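Local coordinates for beta-hydroxyacyl-(Acyl-carrier-protein) dehydratase FabA/FabZ (Xenorhabdus doucetiae, PDB 6QSR) that probably acts as a hotdog-fold lyase, forming with a partner a dehydratase heterocomplex for the type II polyketide synthase that makes aryl polyene pigments, at residues D49-R60 / T122-L133. Numbering follows the deposited sequence.
Sequences DNHVHCQVTVSR and TQGSVLDIQMNL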
loop_
_atom_site.group_PDB
_atom_site.type_symbol
_atom_site.label_atom_id
_atom_site.label_comp_id
_atom_site.label_asym_id
_atom_site.label_seq_id
_atom_site.Cartn_x
_atom_site.Cartn_y
_atom_site.Cartn_z
ATOM N N ASP B 49 13.636 17.235 9.318
ATOM C CA ASP B 49 13.409 17.821 7.994
ATOM C C ASP B 49 13.672 16.872 6.816
ATOM O O ASP B 49 13.150 17.109 5.736
ATOM C CB ASP B 49 14.242 19.103 7.809
ATOM C CG ASP B 49 13.798 20.236 8.727
ATOM O OD1 ASP B 49 14.663 20.808 9.425
ATOM O OD2 ASP B 49 12.590 20.550 8.756
ATOM N N ASN B 50 14.471 15.819 6.997
ATOM C CA ASN B 50 14.731 14.876 5.900
ATOM C C ASN B 50 14.553 13.381 6.250
ATOM O O ASN B 50 15.020 12.519 5.497
ATOM C CB ASN B 50 16.137 15.121 5.356
ATOM C CG ASN B 50 17.223 14.813 6.373
ATOM O OD1 ASN B 50 16.953 14.236 7.428
ATOM N ND2 ASN B 50 18.457 15.198 6.062
ATOM N N HIS B 51 13.892 13.087 7.369
ATOM C CA HIS B 51 13.843 11.725 7.927
ATOM C C HIS B 51 12.593 11.505 8.785
ATOM O O HIS B 51 12.124 12.422 9.478
ATOM C CB HIS B 51 15.137 11.454 8.726
ATOM C CG HIS B 51 15.011 10.391 9.776
ATOM N ND1 HIS B 51 15.363 9.076 9.551
ATOM C CD2 HIS B 51 14.581 10.451 11.060
ATOM C CE1 HIS B 51 15.147 8.372 10.648
ATOM N NE2 HIS B 51 14.668 9.181 11.576
ATOM N N VAL B 52 12.068 10.279 8.748
ATOM C CA VAL B 52 11.034 9.859 9.685
ATOM C C VAL B 52 11.259 8.407 10.103
ATOM O O VAL B 52 11.610 7.556 9.268
ATOM C CB VAL B 52 9.599 10.089 9.121
ATOM C CG1 VAL B 52 9.387 9.370 7.789
ATOM C CG2 VAL B 52 8.537 9.666 10.129
ATOM N N HIS B 53 11.091 8.155 11.400
ATOM C CA HIS B 53 11.167 6.824 11.993
ATOM C C HIS B 53 9.869 6.574 12.763
ATOM O O HIS B 53 9.527 7.327 13.693
ATOM C CB HIS B 53 12.359 6.748 12.940
ATOM C CG HIS B 53 12.565 5.409 13.587
ATOM N ND1 HIS B 53 13.599 5.180 14.468
ATOM C CD2 HIS B 53 11.899 4.233 13.484
ATOM C CE1 HIS B 53 13.549 3.930 14.893
ATOM N NE2 HIS B 53 12.533 3.331 14.305
ATOM N N CYS B 54 9.169 5.511 12.362
ATOM C CA CYS B 54 7.950 5.047 13.012
ATOM C C CYS B 54 8.066 3.560 13.305
ATOM O O CYS B 54 8.890 2.849 12.713
ATOM C CB CYS B 54 6.726 5.276 12.124
ATOM S SG CYS B 54 6.290 7.003 11.873
ATOM N N GLN B 55 7.203 3.095 14.194
ATOM C CA GLN B 55 7.275 1.746 14.700
ATOM C C GLN B 55 5.901 1.098 14.749
ATOM O O GLN B 55 4.885 1.769 14.938
ATOM C CB GLN B 55 7.915 1.761 16.092
ATOM C CG GLN B 55 8.495 0.433 16.523
ATOM C CD GLN B 55 9.350 0.552 17.775
ATOM O OE1 GLN B 55 8.830 0.745 18.867
ATOM N NE2 GLN B 55 10.666 0.412 17.621
ATOM N N VAL B 56 5.882 -0.218 14.560
ATOM C CA VAL B 56 4.655 -0.993 14.657
ATOM C C VAL B 56 4.987 -2.444 14.954
ATOM O O VAL B 56 6.018 -2.944 14.504
ATOM C CB VAL B 56 3.815 -0.868 13.366
ATOM C CG1 VAL B 56 4.504 -1.526 12.172
ATOM C CG2 VAL B 56 2.418 -1.439 13.580
ATOM N N THR B 57 4.113 -3.115 15.702
ATOM C CA THR B 57 4.356 -4.497 16.128
ATOM C C THR B 57 3.335 -5.425 15.457
ATOM O O THR B 57 2.152 -5.106 15.378
ATOM C CB THR B 57 4.342 -4.605 17.675
ATOM O OG1 THR B 57 5.359 -3.750 18.209
ATOM C CG2 THR B 57 4.607 -6.037 18.155
ATOM N N VAL B 58 3.811 -6.558 14.947
ATOM C CA VAL B 58 2.944 -7.538 14.300
ATOM C C VAL B 58 2.259 -8.352 15.403
ATOM O O VAL B 58 2.834 -9.298 15.950
ATOM C CB VAL B 58 3.715 -8.453 13.316
ATOM C CG1 VAL B 58 2.750 -9.405 12.615
ATOM C CG2 VAL B 58 4.473 -7.629 12.276
ATOM N N SER B 59 1.033 -7.966 15.737
ATOM C CA SER B 59 0.299 -8.557 16.859
ATOM C C SER B 59 -1.155 -8.831 16.492
ATOM O O SER B 59 -1.690 -8.216 15.575
ATOM C CB SER B 59 0.332 -7.601 18.056
ATOM O OG SER B 59 -0.435 -6.431 17.791
ATOM N N ARG B 60 -1.786 -9.736 17.236
ATOM C CA ARG B 60 -3.214 -10.031 17.070
ATOM C C ARG B 60 -4.124 -8.968 17.704
ATOM O O ARG B 60 -5.309 -8.894 17.372
ATOM C CB ARG B 60 -3.559 -11.394 17.671
ATOM C CG ARG B 60 -2.764 -12.561 17.105
ATOM C CD ARG B 60 -3.206 -13.885 17.711
ATOM N NE ARG B 60 -4.552 -14.272 17.275
ATOM C CZ ARG B 60 -5.699 -14.022 17.920
ATOM N NH1 ARG B 60 -5.733 -13.360 19.080
ATOM N NH2 ARG B 60 -6.845 -14.439 17.386
ATOM N N THR B 122 6.684 -12.066 10.751
ATOM C CA THR B 122 6.173 -13.003 11.735
ATOM C C THR B 122 5.523 -12.276 12.912
ATOM O O THR B 122 5.943 -11.182 13.304
ATOM C CB THR B 122 7.266 -13.979 12.223
ATOM O OG1 THR B 122 8.382 -13.242 12.710
ATOM C CG2 THR B 122 7.735 -14.875 11.089
ATOM N N GLN B 123 4.467 -12.896 13.430
ATOM C CA GLN B 123 3.793 -12.499 14.663
ATOM C C GLN B 123 4.807 -12.234 15.774
ATOM O O GLN B 123 5.712 -13.043 15.983
ATOM C CB GLN B 123 2.858 -13.637 15.108
ATOM C CG GLN B 123 1.860 -13.255 16.183
ATOM C CD GLN B 123 0.474 -13.066 15.613
ATOM O OE1 GLN B 123 -0.248 -14.041 15.364
ATOM N NE2 GLN B 123 0.096 -11.810 15.379
ATOM N N GLY B 124 4.661 -11.103 16.463
ATOM C CA GLY B 124 5.607 -10.672 17.501
ATOM C C GLY B 124 6.758 -9.769 17.054
ATOM O O GLY B 124 7.472 -9.225 17.898
ATOM N N SER B 125 6.959 -9.616 15.745
ATOM C CA SER B 125 8.008 -8.739 15.223
ATOM C C SER B 125 7.714 -7.268 15.503
ATOM O O SER B 125 6.618 -6.790 15.223
ATOM C CB SER B 125 8.173 -8.921 13.716
ATOM O OG SER B 125 8.510 -10.252 13.393
ATOM N N VAL B 126 8.704 -6.573 16.055
ATOM C CA VAL B 126 8.677 -5.123 16.217
ATOM C C VAL B 126 9.355 -4.524 14.993
ATOM O O VAL B 126 10.545 -4.735 14.774
ATOM C CB VAL B 126 9.367 -4.696 17.527
ATOM C CG1 VAL B 126 9.340 -3.180 17.696
ATOM C CG2 VAL B 126 8.671 -5.372 18.696
ATOM N N LEU B 127 8.575 -3.823 14.168
ATOM C CA LEU B 127 9.057 -3.295 12.891
ATOM C C LEU B 127 9.403 -1.808 12.975
ATOM O O LEU B 127 8.592 -1.003 13.424
ATOM C CB LEU B 127 8.001 -3.538 11.797
ATOM C CG LEU B 127 7.701 -5.017 11.512
ATOM C CD1 LEU B 127 6.731 -5.120 10.354
ATOM C CD2 LEU B 127 8.970 -5.813 11.212
ATOM N N ASP B 128 10.611 -1.460 12.544
ATOM C CA ASP B 128 11.051 -0.057 12.456
ATOM C C ASP B 128 10.971 0.393 11.011
ATOM O O ASP B 128 11.653 -0.164 10.147
ATOM C CB ASP B 128 12.480 0.111 12.978
ATOM C CG ASP B 128 12.564 -0.044 14.482
ATOM O OD1 ASP B 128 11.846 0.688 15.197
ATOM O OD2 ASP B 128 13.342 -0.905 14.946
ATOM N N ILE B 129 10.127 1.391 10.750
ATOM C CA ILE B 129 9.964 1.934 9.407
ATOM C C ILE B 129 10.691 3.285 9.343
ATOM O O ILE B 129 10.309 4.237 10.024
ATOM C CB ILE B 129 8.475 2.050 9.025
ATOM C CG1 ILE B 129 7.796 0.666 9.089
ATOM C CG2 ILE B 129 8.321 2.604 7.617
ATOM C CD1 ILE B 129 7.179 0.329 10.423
ATOM N N GLN B 130 11.754 3.346 8.543
ATOM C CA GLN B 130 12.630 4.530 8.471
ATOM C C GLN B 130 12.693 5.027 7.030
ATOM O O GLN B 130 13.193 4.313 6.153
ATOM C CB GLN B 130 14.026 4.191 9.001
ATOM C CG GLN B 130 14.075 4.066 10.518
ATOM C CD GLN B 130 15.462 3.745 11.056
ATOM O OE1 GLN B 130 16.296 4.638 11.241
ATOM N NE2 GLN B 130 15.707 2.467 11.333
ATOM N N MET B 131 12.163 6.230 6.789
ATOM C CA MET B 131 12.119 6.837 5.446
ATOM C C MET B 131 13.028 8.078 5.372
ATOM O O MET B 131 13.052 8.890 6.304
ATOM C CB MET B 131 10.684 7.222 5.060
ATOM C CG MET B 131 9.633 6.119 5.218
ATOM S SD MET B 131 10.040 4.652 4.251
ATOM C CE MET B 131 9.692 5.208 2.579
ATOM N N ASN B 132 13.755 8.203 4.259
ATOM C CA ASN B 132 14.673 9.321 3.984
ATOM C C ASN B 132 14.158 10.134 2.799
ATOM O O ASN B 132 13.878 9.577 1.732
ATOM C CB ASN B 132 16.065 8.799 3.619
ATOM C CG ASN B 132 16.730 8.061 4.748
ATOM O OD1 ASN B 132 16.595 8.428 5.911
ATOM N ND2 ASN B 132 17.484 7.026 4.408
ATOM N N LEU B 133 14.048 11.446 2.987
ATOM C CA LEU B 133 13.561 12.335 1.942
ATOM C C LEU B 133 14.531 12.395 0.752
ATOM O O LEU B 133 15.721 12.625 0.939
ATOM C CB LEU B 133 13.363 13.742 2.517
ATOM C CG LEU B 133 12.950 14.862 1.557
ATOM C CD1 LEU B 133 11.590 14.586 0.937
ATOM C CD2 LEU B 133 12.970 16.198 2.291
#
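On the buried face of the sheet, Val52, Cys54 and Val56 stand beside Met131, Ile129 and Leu127, each pair antiparallel and hydrogen-bonded in both directions. CG1 of Val56 reaches CD1 of Ile129 at 3.7 Å, and CG1 of Val52 lies alongside CB of Met131 at the same separation. Met131, bent at both outer torsions, carries its end away from strand 51-57; its side chain touches Met83 and Ala86 of helix 79-97, while Val56 meets Met82. This is the hotdog fold, a curved antiparallel sheet wrapped around a long central helix, and strands 51-57 and 126-133 are neighbours in it. The other face, more open to solvent, is largely polar. There two bonds grip OD1 of Asp128, which should limit the rotation of the carboxylate: NE2 of Gln55 approaches on the syn side, somewhat out of the carboxylate plane, at 2.7 Å, and NE2 of His53 comes from above that plane at 2.9 Å. The imidazole lies across the neighbouring strand because chi1 of His53 is close to fully extended (-178°), its edge to Asp128 and one face under CG of Gln130, a CH-pi contact 3.9 Å from the ring centroid. Past the strands, Val58 N bonds to Ser125 O and Gly124 N to Val58 O, tying in the type II turn Thr122-Ser125. At the outer end, Gln123 OE1 merely rests against CG of exposed Arg60, 3.4 Å away.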